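N-acetylglucosaminidase (Paenibacillus barengoltzii, PDB 6INX) probably hydrolyses glycosidic bonds next to N-acetylglucosamine residues in glycans or chitin-derived sugars, as a glycoside hydrolase of family 18. Local coordinates at residues 215-220 against 230-235; 304-309 against 336-341. All blocks are in the same frame, centred on the assembly; numbering follows the deposited sequence.

Contact 1: 215-220 against 230-235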
ATOM      1  N   ALA A 215      11.780   6.450  -1.490  1.00 11.87           N
ATOM      2  CA  ALA A 215      10.817   6.106  -2.534  1.00 10.73           C
ATOM      3  C   ALA A 215       9.881   7.272  -2.837  1.00 12.77           C
ATOM      4  O   ALA A 215       9.496   7.479  -3.994  1.00 12.74           O
ATOM      5  CB  ALA A 215      10.016   4.861  -2.148  1.00 14.13           C
ATOM      6  N   SER A 216       9.518   8.050  -1.814  1.00  9.78           N
ATOM      7  CA  SER A 216       8.631   9.196  -2.007  1.00  9.28           C
ATOM      8  C   SER A 216       9.310  10.280  -2.834  1.00 10.87           C
ATOM      9  O   SER A 216       8.723  10.797  -3.789  1.00 10.74           O
ATOM     10  CB  SER A 216       8.165   9.725  -0.643  1.00 10.22           C
ATOM     11  OG  SER A 216       7.308  10.845  -0.800  1.00  9.55           O
ATOM     12  N   VAL A 217      10.548  10.635  -2.474  1.00 10.55           N
ATOM     13  CA  VAL A 217      11.314  11.605  -3.252  1.00 10.81           C
ATOM     14  C   VAL A 217      11.394  11.168  -4.710  1.00 13.14           C
ATOM     15  O   VAL A 217      11.128  11.948  -5.629  1.00 13.76           O
ATOM     16  CB  VAL A 217      12.706  11.803  -2.627  1.00 11.97           C
ATOM     17  CG1 VAL A 217      13.585  12.654  -3.549  1.00 13.89           C
ATOM     18  CG2 VAL A 217      12.588  12.429  -1.232  1.00 13.66           C
ATOM     19  N   ASN A 218      11.723   9.898  -4.937  1.00 13.57           N
ATOM     20  CA  ASN A 218      11.789   9.395  -6.302  1.00 13.10           C
ATOM     21  C   ASN A 218      10.450   9.544  -7.030  1.00 14.27           C
ATOM     22  O   ASN A 218      10.422   9.937  -8.202  1.00 14.49           O
ATOM     23  CB  ASN A 218      12.279   7.949  -6.282  1.00 17.98           C
ATOM     24  CG  ASN A 218      13.768   7.851  -6.007  1.00 24.06           C
ATOM     25  OD1 ASN A 218      14.495   8.839  -6.116  1.00 30.81           O
ATOM     26  ND2 ASN A 218      14.229   6.659  -5.642  1.00 32.70           N
ATOM     27  N   LEU A 219       9.330   9.249  -6.356  1.00 12.95           N
ATOM     28  CA  LEU A 219       8.017   9.423  -6.983  1.00 12.66           C
ATOM     29  C   LEU A 219       7.786  10.871  -7.398  1.00 12.53           C
ATOM     30  O   LEU A 219       7.319  11.149  -8.511  1.00 13.81           O
ATOM     31  CB  LEU A 219       6.914   9.003  -6.010  1.00 14.00           C
ATOM     32  CG  LEU A 219       6.680   7.525  -5.728  1.00 15.24           C
ATOM     33  CD1 LEU A 219       5.552   7.376  -4.707  1.00 17.35           C
ATOM     34  CD2 LEU A 219       6.351   6.788  -7.012  1.00 21.56           C
ATOM     35  N   PHE A 220       8.088  11.811  -6.505  1.00 12.30           N
ATOM     36  CA  PHE A 220       7.816  13.212  -6.799  1.00 10.24           C
ATOM     37  C   PHE A 220       8.774  13.769  -7.847  1.00 10.81           C
ATOM     38  O   PHE A 220       8.375  14.593  -8.672  1.00 15.47           O
ATOM     39  CB  PHE A 220       7.832  14.029  -5.503  1.00 12.66           C
ATOM     40  CG  PHE A 220       6.534  13.950  -4.742  1.00 10.57           C
ATOM     41  CD1 PHE A 220       5.592  14.955  -4.873  1.00 11.21           C
ATOM     42  CD2 PHE A 220       6.233  12.855  -3.944  1.00 11.39           C
ATOM     43  CE1 PHE A 220       4.370  14.877  -4.200  1.00 12.48           C
ATOM     44  CE2 PHE A 220       5.015  12.776  -3.264  1.00 11.25           C
ATOM     45  CZ  PHE A 220       4.087  13.792  -3.394  1.00 11.53           C
ATOM     46  N   ILE A 230      12.075  20.148  -3.010  1.00 13.02           N
ATOM     47  CA  ILE A 230      11.573  19.061  -2.178  1.00 13.09           C
ATOM     48  C   ILE A 230      12.112  19.202  -0.765  1.00 14.04           C
ATOM     49  O   ILE A 230      13.326  19.168  -0.548  1.00 13.78           O
ATOM     50  CB  ILE A 230      11.923  17.691  -2.772  1.00 15.24           C
ATOM     51  CG1 ILE A 230      11.176  17.515  -4.096  1.00 14.46           C
ATOM     52  CG2 ILE A 230      11.559  16.591  -1.787  1.00 16.46           C
ATOM     53  CD1 ILE A 230      11.428  16.195  -4.791  1.00 16.86           C
ATOM     54  N   VAL A 231      11.198  19.313   0.194  1.00 12.63           N
ATOM     55  CA  VAL A 231      11.502  19.325   1.618  1.00 12.16           C
ATOM     56  C   VAL A 231      10.949  18.024   2.192  1.00 12.49           C
ATOM     57  O   VAL A 231       9.758  17.733   2.031  1.00 13.95           O
ATOM     58  CB  VAL A 231      10.865  20.554   2.287  1.00 12.03           C
ATOM     59  CG1 VAL A 231      10.941  20.470   3.815  1.00 13.55           C
ATOM     60  CG2 VAL A 231      11.516  21.841   1.762  1.00 13.64           C
ATOM     61  N   ILE A 232      11.805  17.216   2.830  1.00 11.59           N
ATOM     62  CA  ILE A 232      11.338  15.938   3.383  1.00 11.11           C
ATOM     63  C   ILE A 232      10.879  16.102   4.824  1.00 11.29           C
ATOM     64  O   ILE A 232      11.064  17.161   5.426  1.00 12.98           O
ATOM     65  CB  ILE A 232      12.382  14.813   3.246  1.00  9.38           C
ATOM     66  CG1 ILE A 232      13.632  15.138   4.074  1.00 11.68           C
ATOM     67  CG2 ILE A 232      12.722  14.590   1.782  1.00 11.10           C
ATOM     68  CD1 ILE A 232      14.570  13.939   4.288  1.00 12.33           C
ATOM     69  N   GLY A 233      10.269  15.067   5.387  1.00 11.73           N
ATOM     70  CA  GLY A 233       9.625  15.151   6.691  1.00 11.61           C
ATOM     71  C   GLY A 233      10.276  14.294   7.759  1.00 10.91           C
ATOM     72  O   GLY A 233      10.670  13.147   7.501  1.00 10.98           O
ATOM     73  N   ALA A 234      10.344  14.853   8.969  1.00 12.79           N
ATOM     74  CA  ALA A 234      10.751  14.169  10.187  1.00 10.41           C
ATOM     75  C   ALA A 234       9.631  14.275  11.206  1.00 13.04           C
ATOM     76  O   ALA A 234       8.915  15.281  11.268  1.00 13.21           O
ATOM     77  CB  ALA A 234      12.016  14.793  10.797  1.00 14.26           C
ATOM     78  N   ALA A 235       9.489  13.240  12.018  1.00 11.70           N
ATOM     79  CA  ALA A 235       8.401  13.151  12.976  1.00 10.76           C
ATOM     80  C   ALA A 235       8.977  13.174  14.380  1.00 10.62           C
ATOM     81  O   ALA A 235       9.864  12.379  14.701  1.00 12.25           O
ATOM     82  CB  ALA A 235       7.605  11.864  12.769  1.00 11.89           C
TER

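Contact 2: 304-309 against 336-341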
ATOM      1  N   MET A 304      19.580   9.795  15.501  1.00 14.75           N
ATOM      2  CA  MET A 304      20.313   8.957  14.554  1.00 17.91           C
ATOM      3  C   MET A 304      19.633   8.947  13.183  1.00 14.61           C
ATOM      4  O   MET A 304      20.276   9.180  12.152  1.00 14.86           O
ATOM      5  CB  MET A 304      20.423   7.542  15.131  1.00 21.37           C
ATOM      6  CG  MET A 304      21.408   6.596  14.467  1.00 22.31           C
ATOM      7  SD  MET A 304      21.548   5.045  15.403  1.00 23.93           S
ATOM      8  CE  MET A 304      22.478   5.581  16.838  1.00 26.82           C
ATOM      9  N   SER A 305      18.326   8.698  13.149  1.00 13.05           N
ATOM     10  CA  SER A 305      17.630   8.707  11.865  1.00 13.46           C
ATOM     11  C   SER A 305      17.580  10.112  11.267  1.00 11.22           C
ATOM     12  O   SER A 305      17.684  10.274  10.048  1.00 12.54           O
ATOM     13  CB  SER A 305      16.227   8.113  12.016  1.00 13.42           C
ATOM     14  OG  SER A 305      15.441   8.827  12.957  1.00 13.47           O
ATOM     15  N   ILE A 306      17.456  11.139  12.112  1.00 13.07           N
ATOM     16  CA  ILE A 306      17.479  12.507  11.612  1.00 14.29           C
ATOM     17  C   ILE A 306      18.823  12.829  10.953  1.00 13.91           C
ATOM     18  O   ILE A 306      18.864  13.435   9.876  1.00 14.91           O
ATOM     19  CB  ILE A 306      17.095  13.497  12.725  1.00 14.58           C
ATOM     20  CG1 ILE A 306      15.590  13.413  13.004  1.00 17.01           C
ATOM     21  CG2 ILE A 306      17.501  14.921  12.360  1.00 17.29           C
ATOM     22  CD1 ILE A 306      15.163  14.213  14.237  1.00 18.09           C
ATOM     23  N   ARG A 307      19.949  12.408  11.561  1.00 14.71           N
ATOM     24  CA  ARG A 307      21.235  12.656  10.897  1.00 16.49           C
ATOM     25  C   ARG A 307      21.277  11.988   9.535  1.00 14.85           C
ATOM     26  O   ARG A 307      21.753  12.577   8.561  1.00 16.35           O
ATOM     27  CB  ARG A 307      22.444  12.215  11.747  1.00 18.78           C
ATOM     28  CG  ARG A 307      23.846  12.193  11.043  1.00 27.97           C
ATOM     29  CD  ARG A 307      24.201  13.626  10.714  1.00 29.77           C
ATOM     30  NE  ARG A 307      25.489  13.837  10.087  1.00 37.24           N
ATOM     31  CZ  ARG A 307      26.548  14.394  10.685  1.00 41.94           C
ATOM     32  NH1 ARG A 307      26.493  14.814  11.958  1.00 42.86           N
ATOM     33  NH2 ARG A 307      27.681  14.570   9.977  1.00 47.50           N
ATOM     34  N   TYR A 308      20.783  10.749   9.442  1.00 14.55           N
ATOM     35  CA  TYR A 308      20.757  10.085   8.144  1.00 14.61           C
ATOM     36  C   TYR A 308      19.874  10.837   7.153  1.00 12.94           C
ATOM     37  O   TYR A 308      20.223  10.959   5.974  1.00 14.51           O
ATOM     38  CB  TYR A 308      20.292   8.633   8.287  1.00 13.53           C
ATOM     39  CG  TYR A 308      21.394   7.662   8.666  1.00 14.00           C
ATOM     40  CD1 TYR A 308      22.349   7.271   7.734  1.00 19.06           C
ATOM     41  CD2 TYR A 308      21.463   7.128   9.946  1.00 15.79           C
ATOM     42  CE1 TYR A 308      23.358   6.379   8.075  1.00 21.12           C
ATOM     43  CE2 TYR A 308      22.471   6.230  10.298  1.00 16.18           C
ATOM     44  CZ  TYR A 308      23.412   5.868   9.357  1.00 18.42           C
ATOM     45  OH  TYR A 308      24.418   4.978   9.693  1.00 18.40           O
ATOM     46  N   LYS A 309      18.739  11.365   7.614  1.00 16.06           N
ATOM     47  CA  LYS A 309      17.872  12.137   6.729  1.00 15.58           C
ATOM     48  C   LYS A 309      18.565  13.403   6.237  1.00 13.92           C
ATOM     49  O   LYS A 309      18.440  13.770   5.064  1.00 12.57           O
ATOM     50  CB  LYS A 309      16.563  12.478   7.443  1.00 11.92           C
ATOM     51  CG  LYS A 309      15.644  11.271   7.676  1.00 13.94           C
ATOM     52  CD  LYS A 309      14.300  11.688   8.266  1.00 12.23           C
ATOM     53  CE  LYS A 309      13.395  10.468   8.460  1.00 13.13           C
ATOM     54  NZ  LYS A 309      12.026  10.813   8.966  1.00 12.32           N
ATOM     55  N   ASP A 336      17.682  20.242  17.642  1.00 14.77           N
ATOM     56  CA  ASP A 336      19.129  20.440  17.614  1.00 17.69           C
ATOM     57  C   ASP A 336      19.800  19.524  16.593  1.00 15.51           C
ATOM     58  O   ASP A 336      20.671  19.958  15.831  1.00 17.65           O
ATOM     59  CB  ASP A 336      19.705  20.201  19.008  1.00 20.99           C
ATOM     60  CG  ASP A 336      20.678  21.275  19.425  1.00 25.05           C
ATOM     61  OD1 ASP A 336      20.572  22.407  18.907  1.00 28.95           O
ATOM     62  OD2 ASP A 336      21.555  20.988  20.266  1.00 28.33           O
ATOM     63  N   ALA A 337      19.390  18.252  16.549  1.00 17.81           N
ATOM     64  CA  ALA A 337      19.966  17.317  15.591  1.00 18.48           C
ATOM     65  C   ALA A 337      19.708  17.759  14.157  1.00 15.99           C
ATOM     66  O   ALA A 337      20.588  17.649  13.293  1.00 17.67           O
ATOM     67  CB  ALA A 337      19.397  15.917  15.828  1.00 17.51           C
ATOM     68  N   LEU A 338      18.499  18.260  13.880  1.00 16.50           N
ATOM     69  CA  LEU A 338      18.182  18.757  12.547  1.00 16.65           C
ATOM     70  C   LEU A 338      19.039  19.969  12.205  1.00 14.59           C
ATOM     71  O   LEU A 338      19.614  20.056  11.110  1.00 17.02           O
ATOM     72  CB  LEU A 338      16.694  19.121  12.489  1.00 17.51           C
ATOM     73  CG  LEU A 338      16.021  19.173  11.129  1.00 27.03           C
ATOM     74  CD1 LEU A 338      16.138  17.822  10.484  1.00 23.28           C
ATOM     75  CD2 LEU A 338      14.554  19.559  11.305  1.00 24.95           C
ATOM     76  N   TYR A 339      19.131  20.920  13.135  1.00 15.16           N
ATOM     77  CA  TYR A 339      19.936  22.117  12.914  1.00 17.62           C
ATOM     78  C   TYR A 339      21.400  21.771  12.659  1.00 18.77           C
ATOM     79  O   TYR A 339      22.027  22.318  11.743  1.00 17.40           O
ATOM     80  CB  TYR A 339      19.799  23.039  14.124  1.00 17.99           C
ATOM     81  CG  TYR A 339      20.698  24.248  14.074  1.00 21.99           C
ATOM     82  CD1 TYR A 339      20.454  25.278  13.174  1.00 23.15           C
ATOM     83  CD2 TYR A 339      21.785  24.362  14.928  1.00 26.73           C
ATOM     84  CE1 TYR A 339      21.274  26.387  13.122  1.00 26.62           C
ATOM     85  CE2 TYR A 339      22.609  25.465  14.884  1.00 26.05           C
ATOM     86  CZ  TYR A 339      22.347  26.475  13.980  1.00 31.75           C
ATOM     87  OH  TYR A 339      23.165  27.583  13.932  1.00 37.69           O
ATOM     88  N   GLN A 340      21.961  20.857  13.451  1.00 18.29           N
ATOM     89  CA  GLN A 340      23.356  20.465  13.262  1.00 18.07           C
ATOM     90  C   GLN A 340      23.560  19.733  11.946  1.00 23.50           C
ATOM     91  O   GLN A 340      24.607  19.876  11.306  1.00 19.85           O
ATOM     92  CB  GLN A 340      23.794  19.550  14.397  1.00 21.96           C
ATOM     93  CG  GLN A 340      23.818  20.185  15.752  1.00 20.84           C
ATOM     94  CD  GLN A 340      23.926  19.135  16.834  1.00 23.72           C
ATOM     95  OE1 GLN A 340      23.991  17.934  16.541  1.00 27.33           O
ATOM     96  NE2 GLN A 340      23.919  19.568  18.084  1.00 25.43           N
ATOM     97  N   GLY A 341      22.587  18.913  11.542  1.00 19.39           N
ATOM     98  CA  GLY A 341      22.749  18.106  10.350  1.00 19.63           C
ATOM     99  C   GLY A 341      22.663  18.878   9.055  1.00 19.74           C
ATOM    100  O   GLY A 341      23.081  18.360   8.014  1.00 26.00           O
TER

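Contact 1: 215-220 against 230-235
Val217 meets Ile232 through one methyl from each side: Val217 CG2 stands 3.7 Å from Ile232 CG2, the closest approach between helix residues 215-220 and strand residues 230-235. The two branches meet at a slant rather than lying alongside each other. In Val217 the first torsion sets CG1 anti to the backbone N (chi1 172°), which leaves CG2 opposite the carbonyl carbon and directed at the strand. Ile232 has its CG2 likewise opposite its own carbonyl carbon, while CG1 is held between N and C (chi1 64°) and carries CD1 off toward helix 303-316. The same Val217 CG2 also reaches Ile230 CG2, at a looser 4.3 Å, and thus faces the gamma methyls of two residues on one side of the strand.

Farther along the helix, Ile230 extends its long branch to the root of Phe220, with CD1 4.3 Å from Phe220 CB. The phenyl group itself turns off to pack on Tyr164, Ile165 and Leu182, and so it is the beta carbon that takes part here. All four touching residues are buried and apolar, and 146 Å² is covered in total. Tyr312 and Val313 of helix 303-316 adjoin the Val217-Ile232 pair.

The axes run nearly antiparallel, at 155° and 10.2 Å apart. Strand 230-235 pairs in parallel with 179-183 and 320-324, which places this contact in the helix-to-strand layer of the TIM barrel expected for family 18, where helix 213-222 covers the outer face of the strand that follows it.

Contact 2: 304-309 against 336-341
Ile306 CG2 is the centre of the tight part of this contact: it lies 3.7 Å from Leu338 CD1 and 3.8 Å from Leu338 N, with Ala337 CB at 4.1 Å. One methyl therefore rests against two successive residues of the facing helix, touching backbone as well as side chain. The first torsion of Ile306 (chi1 -74°) puts CG2 anti to its backbone N, on the side facing residues 336-341. Leu338 starts off obliquely, but its CG is anti to N (chi1 -158°) and CD1 swings back to meet the isoleucine, the two side chains crossing at about a right angle. The backbones come near here as well, with Ile306 CA 6.4 Å from Leu338 CA. Leu338 also packs on Val321 and Phe323 of strand 320-324, so this side of the contact faces the barrel wall.

The other side is looser and more polar. Arg307 is exposed; its nearest approach to residues 336-341 is CD at 4.7 Å from Gly341 CA, although its aliphatic part shields some surface there. Its NE forms a salt bridge with Asp311, within its own helix. Asp336 pairs with Lys26, again outside the contact. Just beyond, Lys314 NZ hydrogen-bonds Gly341 O, tying helix 303-316 to the end of helix 333-341.

With 182 Å² covered and apolar packing alone between residues 304-309 and 336-341, cohesion here should come from dispersion and the exclusion of water.

How the contacts relate
Contact 1 lies deeper, its centre about 10 Å from the centre of the chain against about 16 Å for contact 2, and all its touching residues are buried; contact 2 includes the partly exposed Ala337 and has charged residues at its margin. No secondary-structure element is common to both: contact 1 packs a helix on a barrel strand, contact 2 a helix on a helix in the outer layer. Helix 303-316 nevertheless connects them. Lys309 NZ lies 3.1 Å from Gly233 O, a probable hydrogen bond, and also forms a salt bridge with Asp301. This polar link contrasts with the apolar chemistry of both interfaces, whose centres are about 15 Å apart.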